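Long-range contact in putative protease I (Bacteroides thetaiotaomicron VPI-5482, PDB 3CNE), which binds flavins such as riboflavin, FMN, FAD and lumichrome as a homodimer, may store them, and appears to lack protease activity: residues 70-82 with 109-121. Residues are numbered along the deposited sequence; the frame is centred on the assembly and turned at random.
Sequences LVFSCGDAVPVFQ and GHCAGAMMFDFTG. With ZN (zinc ion), chain E.
F72 and M116 carry the hydrophobic half of this contact, and M116 can be followed atom by atom. Its CB leaves helix 113-119 facing residues 70-82. CG lies over the face of the F72 ring, 3.6 Å from F72 CZ, in a CH-pi contact. Bends at chi2 (-66°) and chi3 then carry the chain on to F81: the selenium lies over the face of the F81 ring, 4.0 Å from its centroid, a Met-aromatic contact, and the methyl CE covers the same face, 3.5 Å from F81 CE1. M116 was built as selenomethionine; methionine's unbranched, flexible chain and polarisable chalcogen suit a place between two rings. F72 CD2 lies 3.5 Å from G113 CA, where glycine fits because a CB would run into H110 O, while F72 CB meets F117 CZ. With an alanine at F72, M116 CG and G113 would probably lose their shared aromatic surface, opening a gap between strand and helix. Strands 69-73 and 106-110 are parallel neighbours of the DJ-1/PfpI sheet, joined through helix 88-102 in a beta-alpha-beta crossover. The sharp turn of C111, phi 59°, resembles the nucleophile elbow of this family, yet here the cysteine serves a structural zinc. C74 SG binds that ion at 2.3 Å. The bond from C111 SG is longer, 2.7 Å; both sulfurs probably bind as soft thiolates. C74 SG also accepts a hydrogen bond from A112 N (3.5 Å, 150° at the hydrogen), the N-cap residue of helix 113-119. Beside the site, branched V78 packs CG1 3.6 Å from A112 CB and also touches the M115 CE methyl.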
ATOM      1  N   LEU A  70     -18.984  -0.251   2.155  1.00 23.19           N
ATOM      2  CA  LEU A  70     -18.107   0.844   2.521  1.00 23.21           C
ATOM      3  C   LEU A  70     -16.831   0.250   3.097  1.00 22.92           C
ATOM      4  O   LEU A  70     -16.886  -0.654   3.944  1.00 21.95           O
ATOM      5  CB  LEU A  70     -18.783   1.739   3.542  1.00 23.35           C
ATOM      6  CG  LEU A  70     -18.125   3.048   4.011  1.00 24.64           C
ATOM      7  CD1 LEU A  70     -19.175   3.988   4.566  1.00 24.65           C
ATOM      8  CD2 LEU A  70     -17.121   2.757   5.127  1.00 28.05           C
ATOM      9  N   VAL A  71     -15.687   0.749   2.621  1.00 22.24           N
ATOM     10  CA  VAL A  71     -14.391   0.489   3.253  1.00 22.20           C
ATOM     11  C   VAL A  71     -13.916   1.762   3.964  1.00 22.10           C
ATOM     12  O   VAL A  71     -13.905   2.840   3.371  1.00 22.75           O
ATOM     13  CB  VAL A  71     -13.293   0.051   2.238  1.00 21.37           C
ATOM     14  CG1 VAL A  71     -11.950   0.036   2.877  1.00 22.73           C
ATOM     15  CG2 VAL A  71     -13.607  -1.351   1.663  1.00 21.58           C
ATOM     16  N   PHE A  72     -13.568   1.644   5.242  1.00 22.00           N
ATOM     17  CA  PHE A  72     -12.943   2.765   5.941  1.00 22.35           C
ATOM     18  C   PHE A  72     -11.453   2.483   6.057  1.00 22.27           C
ATOM     19  O   PHE A  72     -11.024   1.584   6.798  1.00 21.30           O
ATOM     20  CB  PHE A  72     -13.515   3.016   7.338  1.00 23.75           C
ATOM     21  CG  PHE A  72     -12.881   4.215   8.006  1.00 24.20           C
ATOM     22  CD1 PHE A  72     -13.316   5.508   7.694  1.00 26.29           C
ATOM     23  CD2 PHE A  72     -11.803   4.063   8.868  1.00 25.53           C
ATOM     24  CE1 PHE A  72     -12.689   6.661   8.274  1.00 25.50           C
ATOM     25  CE2 PHE A  72     -11.202   5.181   9.466  1.00 25.62           C
ATOM     26  CZ  PHE A  72     -11.646   6.479   9.156  1.00 26.00           C
ATOM     27  N   SER A  73     -10.675   3.259   5.321  1.00 22.06           N
ATOM     28  CA  SER A  73      -9.238   3.040   5.260  1.00 23.20           C
ATOM     29  C   SER A  73      -8.556   4.068   6.174  1.00 23.56           C
ATOM     30  O   SER A  73      -8.525   5.269   5.897  1.00 22.97           O
ATOM     31  CB  SER A  73      -8.757   3.128   3.808  1.00 23.55           C
ATOM     32  OG  SER A  73      -7.555   2.393   3.619  1.00 25.60           O
ATOM     33  N   CYS A  74      -8.032   3.564   7.284  1.00 23.68           N
ATOM     34  CA  CYS A  74      -7.603   4.384   8.372  1.00 23.19           C
ATOM     35  C   CYS A  74      -6.219   5.033   8.088  1.00 22.35           C
ATOM     36  O   CYS A  74      -5.508   4.650   7.168  1.00 22.15           O
ATOM     37  CB  CYS A  74      -7.551   3.494   9.608  1.00 22.72           C
ATOM     38  SG  CYS A  74      -7.490   4.350  11.185  1.00 27.20           S
ATOM     39  N   GLY A  75      -5.854   5.985   8.919  1.00 21.40           N
ATOM     40  CA  GLY A  75      -4.592   6.700   8.772  1.00 20.36           C
ATOM     41  C   GLY A  75      -4.392   7.598   9.974  1.00 20.15           C
ATOM     42  O   GLY A  75      -5.195   7.591  10.900  1.00 19.59           O
ATOM     43  N   ASP A  76      -3.329   8.409   9.936  1.00 20.51           N
ATOM     44  CA  ASP A  76      -2.965   9.207  11.067  1.00 20.36           C
ATOM     45  C   ASP A  76      -3.893  10.394  11.255  1.00 19.93           C
ATOM     46  O   ASP A  76      -3.805  11.085  12.260  1.00 20.24           O
ATOM     47  CB  ASP A  76      -1.499   9.648  10.954  1.00 20.98           C
ATOM     48  CG  ASP A  76      -0.535   8.492  11.205  1.00 22.48           C
ATOM     49  OD1 ASP A  76      -0.986   7.410  11.652  1.00 21.96           O
ATOM     50  OD2 ASP A  76       0.656   8.673  10.950  1.00 24.12           O
ATOM     51  N   ALA A  77      -4.790  10.621  10.299  1.00 21.07           N
ATOM     52  CA  ALA A  77      -5.912  11.549  10.501  1.00 22.02           C
ATOM     53  C   ALA A  77      -6.869  11.124  11.595  1.00 22.76           C
ATOM     54  O   ALA A  77      -7.488  11.978  12.263  1.00 24.37           O
ATOM     55  CB  ALA A  77      -6.705  11.747   9.189  1.00 22.03           C
ATOM     56  N   VAL A  78      -7.046   9.826  11.784  1.00 21.96           N
ATOM     57  CA  VAL A  78      -8.129   9.378  12.682  1.00 22.20           C
ATOM     58  C   VAL A  78      -7.915   9.774  14.160  1.00 22.94           C
ATOM     59  O   VAL A  78      -8.850  10.225  14.815  1.00 24.49           O
ATOM     60  CB  VAL A  78      -8.365   7.865  12.554  1.00 22.62           C
ATOM     61  CG1 VAL A  78      -9.401   7.390  13.558  1.00 23.16           C
ATOM     62  CG2 VAL A  78      -8.797   7.547  11.107  1.00 20.42           C
ATOM     63  N   PRO A  79      -6.703   9.597  14.696  1.00 23.61           N
ATOM     64  CA  PRO A  79      -6.495  10.074  16.081  1.00 24.47           C
ATOM     65  C   PRO A  79      -6.616  11.603  16.304  1.00 25.05           C
ATOM     66  O   PRO A  79      -6.614  12.056  17.457  1.00 26.39           O
ATOM     67  CB  PRO A  79      -5.095   9.564  16.410  1.00 23.93           C
ATOM     68  CG  PRO A  79      -4.887   8.398  15.456  1.00 24.34           C
ATOM     69  CD  PRO A  79      -5.498   8.920  14.184  1.00 23.25           C
ATOM     70  N   VAL A  80      -6.762  12.396  15.240  1.00 25.56           N
ATOM     71  CA  VAL A  80      -7.112  13.820  15.431  1.00 26.34           C
ATOM     72  C   VAL A  80      -8.547  14.133  15.051  1.00 27.12           C
ATOM     73  O   VAL A  80      -8.979  15.271  15.167  1.00 27.18           O
ATOM     74  CB  VAL A  80      -6.143  14.826  14.710  1.00 26.43           C
ATOM     75  CG1 VAL A  80      -4.785  14.776  15.348  1.00 26.30           C
ATOM     76  CG2 VAL A  80      -6.062  14.592  13.192  1.00 24.92           C
ATOM     77  N   PHE A  81      -9.279  13.113  14.598  1.00 27.72           N
ATOM     78  CA  PHE A  81     -10.658  13.273  14.167  1.00 28.89           C
ATOM     79  C   PHE A  81     -11.482  14.042  15.208  1.00 30.14           C
ATOM     80  O   PHE A  81     -12.251  14.941  14.852  1.00 29.87           O
ATOM     81  CB  PHE A  81     -11.280  11.900  13.882  1.00 28.62           C
ATOM     82  CG  PHE A  81     -12.756  11.948  13.597  1.00 28.82           C
ATOM     83  CD1 PHE A  81     -13.225  12.238  12.318  1.00 28.16           C
ATOM     84  CD2 PHE A  81     -13.681  11.680  14.602  1.00 29.68           C
ATOM     85  CE1 PHE A  81     -14.599  12.268  12.063  1.00 29.09           C
ATOM     86  CE2 PHE A  81     -15.049  11.731  14.352  1.00 28.32           C
ATOM     87  CZ  PHE A  81     -15.497  12.030  13.071  1.00 26.78           C
ATOM     88  N   GLN A  82     -11.287  13.692  16.486  1.00 31.60           N
ATOM     89  CA  GLN A  82     -12.087  14.239  17.595  1.00 34.23           C
ATOM     90  C   GLN A  82     -11.858  15.720  17.837  1.00 33.55           C
ATOM     91  O   GLN A  82     -12.820  16.432  18.134  1.00 33.98           O
ATOM     92  CB  GLN A  82     -11.924  13.428  18.888  1.00 33.73           C
ATOM     93  CG  GLN A  82     -12.833  12.176  18.920  1.00 38.25           C
ATOM     94  CD  GLN A  82     -13.076  11.588  20.338  1.00 38.66           C
ATOM     95  OE1 GLN A  82     -13.304  12.325  21.317  1.00 45.73           O
ATOM     96  NE2 GLN A  82     -13.043  10.255  20.434  1.00 43.70           N
ATOM     97  N   GLY A 109     -13.371  -2.287   7.498  1.00 24.41           N
ATOM     98  CA  GLY A 109     -12.374  -1.347   7.957  1.00 25.12           C
ATOM     99  C   GLY A 109     -11.374  -2.021   8.862  1.00 25.89           C
ATOM    100  O   GLY A 109     -11.550  -3.186   9.243  1.00 24.93           O
ATOM    101  N   HIS A 110     -10.310  -1.286   9.155  1.00 25.58           N
ATOM    102  CA  HIS A 110      -9.228  -1.785   9.969  1.00 26.55           C
ATOM    103  C   HIS A 110      -8.703  -0.671  10.868  1.00 27.89           C
ATOM    104  O   HIS A 110      -9.081   0.500  10.707  1.00 27.25           O
ATOM    105  CB  HIS A 110      -8.105  -2.358   9.087  1.00 26.54           C
ATOM    106  CG  HIS A 110      -7.354  -1.323   8.306  1.00 26.49           C
ATOM    107  ND1 HIS A 110      -7.786  -0.851   7.085  1.00 26.85           N
ATOM    108  CD2 HIS A 110      -6.189  -0.682   8.565  1.00 26.42           C
ATOM    109  CE1 HIS A 110      -6.918   0.035   6.624  1.00 24.87           C
ATOM    110  NE2 HIS A 110      -5.944   0.157   7.503  1.00 26.12           N
ATOM    111  N   CYS A 111      -7.821  -1.061  11.793  1.00 30.01           N
ATOM    112  CA  CYS A 111      -7.163  -0.158  12.736  1.00 30.47           C
ATOM    113  C   CYS A 111      -8.218   0.581  13.581  1.00 30.16           C
ATOM    114  O   CYS A 111      -8.900  -0.070  14.368  1.00 30.54           O
ATOM    115  CB  CYS A 111      -6.122   0.736  12.033  1.00 30.21           C
ATOM    116  SG  CYS A 111      -4.909   1.453  13.173  1.00 35.52           S
ATOM    117  N   ALA A 112      -8.400   1.892  13.431  1.00 29.76           N
ATOM    118  CA  ALA A 112      -9.470   2.571  14.205  1.00 29.02           C
ATOM    119  C   ALA A 112     -10.812   2.655  13.469  1.00 28.60           C
ATOM    120  O   ALA A 112     -11.737   3.320  13.940  1.00 28.20           O
ATOM    121  CB  ALA A 112      -9.007   3.990  14.702  1.00 29.01           C
ATOM    122  N   GLY A 113     -10.919   1.965  12.322  1.00 28.59           N
ATOM    123  CA  GLY A 113     -12.154   1.889  11.551  1.00 27.87           C
ATOM    124  C   GLY A 113     -13.369   1.474  12.370  1.00 28.07           C
ATOM    125  O   GLY A 113     -14.450   2.073  12.243  1.00 27.10           O
ATOM    126  N   ALA A 114     -13.204   0.449  13.212  1.00 28.04           N
ATOM    127  CA  ALA A 114     -14.313  -0.041  14.042  1.00 28.69           C
ATOM    128  C   ALA A 114     -14.788   1.052  15.011  1.00 29.73           C
ATOM    129  O   ALA A 114     -15.977   1.103  15.382  1.00 29.14           O
ATOM    130  CB  ALA A 114     -13.890  -1.268  14.823  1.00 28.30           C
HETATM  131  N   MSE A 115     -13.861   1.922  15.414  1.00 30.44           N
HETATM  132  CA  MSE A 115     -14.207   3.015  16.324  1.00 33.77           C
HETATM  133  C   MSE A 115     -15.028   4.072  15.598  1.00 31.34           C
HETATM  134  O   MSE A 115     -16.017   4.572  16.132  1.00 30.62           O
HETATM  135  CB  MSE A 115     -12.960   3.623  16.934  1.00 33.28           C
HETATM  136  CG  MSE A 115     -13.246   4.670  18.006  1.00 36.66           C
HETATM  137 SE   MSE A 115     -11.619   5.656  18.453  1.00 44.68          SE
HETATM  138  CE  MSE A 115     -11.252   6.665  16.799  1.00 39.02           C
HETATM  139  N   MSE A 116     -14.626   4.389  14.368  1.00 30.87           N
HETATM  140  CA  MSE A 116     -15.399   5.316  13.535  1.00 30.08           C
HETATM  141  C   MSE A 116     -16.835   4.786  13.364  1.00 28.75           C
HETATM  142  O   MSE A 116     -17.807   5.539  13.451  1.00 27.21           O
HETATM  143  CB  MSE A 116     -14.705   5.534  12.189  1.00 30.61           C
HETATM  144  CG  MSE A 116     -13.321   6.183  12.329  1.00 34.09           C
HETATM  145 SE   MSE A 116     -13.485   8.029  13.012  1.00 45.08          SE
HETATM  146  CE  MSE A 116     -14.147   8.820  11.417  1.00 40.77           C
ATOM    147  N   PHE A 117     -16.948   3.483  13.105  1.00 27.91           N
ATOM    148  CA  PHE A 117     -18.241   2.820  13.029  1.00 27.64           C
ATOM    149  C   PHE A 117     -18.997   2.957  14.355  1.00 27.53           C
ATOM    150  O   PHE A 117     -20.161   3.360  14.354  1.00 28.10           O
ATOM    151  CB  PHE A 117     -18.084   1.328  12.634  1.00 27.10           C
ATOM    152  CG  PHE A 117     -17.519   1.096  11.240  1.00 25.42           C
ATOM    153  CD1 PHE A 117     -17.564   2.086  10.262  1.00 25.06           C
ATOM    154  CD2 PHE A 117     -16.978  -0.151  10.901  1.00 25.97           C
ATOM    155  CE1 PHE A 117     -17.055   1.839   8.948  1.00 26.22           C
ATOM    156  CE2 PHE A 117     -16.475  -0.405   9.608  1.00 26.26           C
ATOM    157  CZ  PHE A 117     -16.509   0.601   8.636  1.00 24.65           C
ATOM    158  N   ASP A 118     -18.325   2.652  15.472  1.00 27.70           N
ATOM    159  CA  ASP A 118     -18.936   2.681  16.792  1.00 28.43           C
ATOM    160  C   ASP A 118     -19.559   4.030  17.108  1.00 28.66           C
ATOM    161  O   ASP A 118     -20.676   4.086  17.633  1.00 27.50           O
ATOM    162  CB  ASP A 118     -17.934   2.300  17.896  1.00 29.26           C
ATOM    163  CG  ASP A 118     -18.526   2.461  19.332  1.00 32.62           C
ATOM    164  OD1 ASP A 118     -19.437   3.284  19.546  1.00 39.21           O
ATOM    165  OD2 ASP A 118     -18.089   1.792  20.278  1.00 34.51           O
ATOM    166  N   PHE A 119     -18.840   5.103  16.770  1.00 28.53           N
ATOM    167  CA  PHE A 119     -19.282   6.473  17.036  1.00 28.87           C
ATOM    168  C   PHE A 119     -20.684   6.723  16.509  1.00 28.59           C
ATOM    169  O   PHE A 119     -21.436   7.525  17.072  1.00 29.05           O
ATOM    170  CB  PHE A 119     -18.316   7.496  16.402  1.00 29.58           C
ATOM    171  CG  PHE A 119     -16.993   7.643  17.119  1.00 29.02           C
ATOM    172  CD1 PHE A 119     -16.786   7.101  18.374  1.00 31.40           C
ATOM    173  CD2 PHE A 119     -15.971   8.400  16.543  1.00 30.93           C
ATOM    174  CE1 PHE A 119     -15.573   7.268  19.034  1.00 32.61           C
ATOM    175  CE2 PHE A 119     -14.761   8.576  17.179  1.00 31.04           C
ATOM    176  CZ  PHE A 119     -14.555   8.017  18.432  1.00 31.86           C
ATOM    177  N   THR A 120     -21.028   6.056  15.411  1.00 28.01           N
ATOM    178  CA  THR A 120     -22.336   6.238  14.794  1.00 27.32           C
ATOM    179  C   THR A 120     -23.375   5.303  15.423  1.00 27.38           C
ATOM    180  O   THR A 120     -24.554   5.418  15.127  1.00 27.49           O
ATOM    181  CB  THR A 120     -22.305   6.003  13.255  1.00 27.02           C
ATOM    182  OG1 THR A 120     -22.170   4.609  13.002  1.00 25.76           O
ATOM    183  CG2 THR A 120     -21.128   6.761  12.599  1.00 26.77           C
ATOM    184  N   GLY A 121     -22.940   4.393  16.287  1.00 27.04           N
ATOM    185  CA  GLY A 121     -23.853   3.435  16.909  1.00 27.68           C
ATOM    186  C   GLY A 121     -24.197   2.184  16.103  1.00 28.50           C
ATOM    187  O   GLY A 121     -24.753   1.228  16.650  1.00 27.75           O
TER
HETATM  188 ZN    ZN E 301      -5.555   3.890  12.333  1.00 64.95          ZN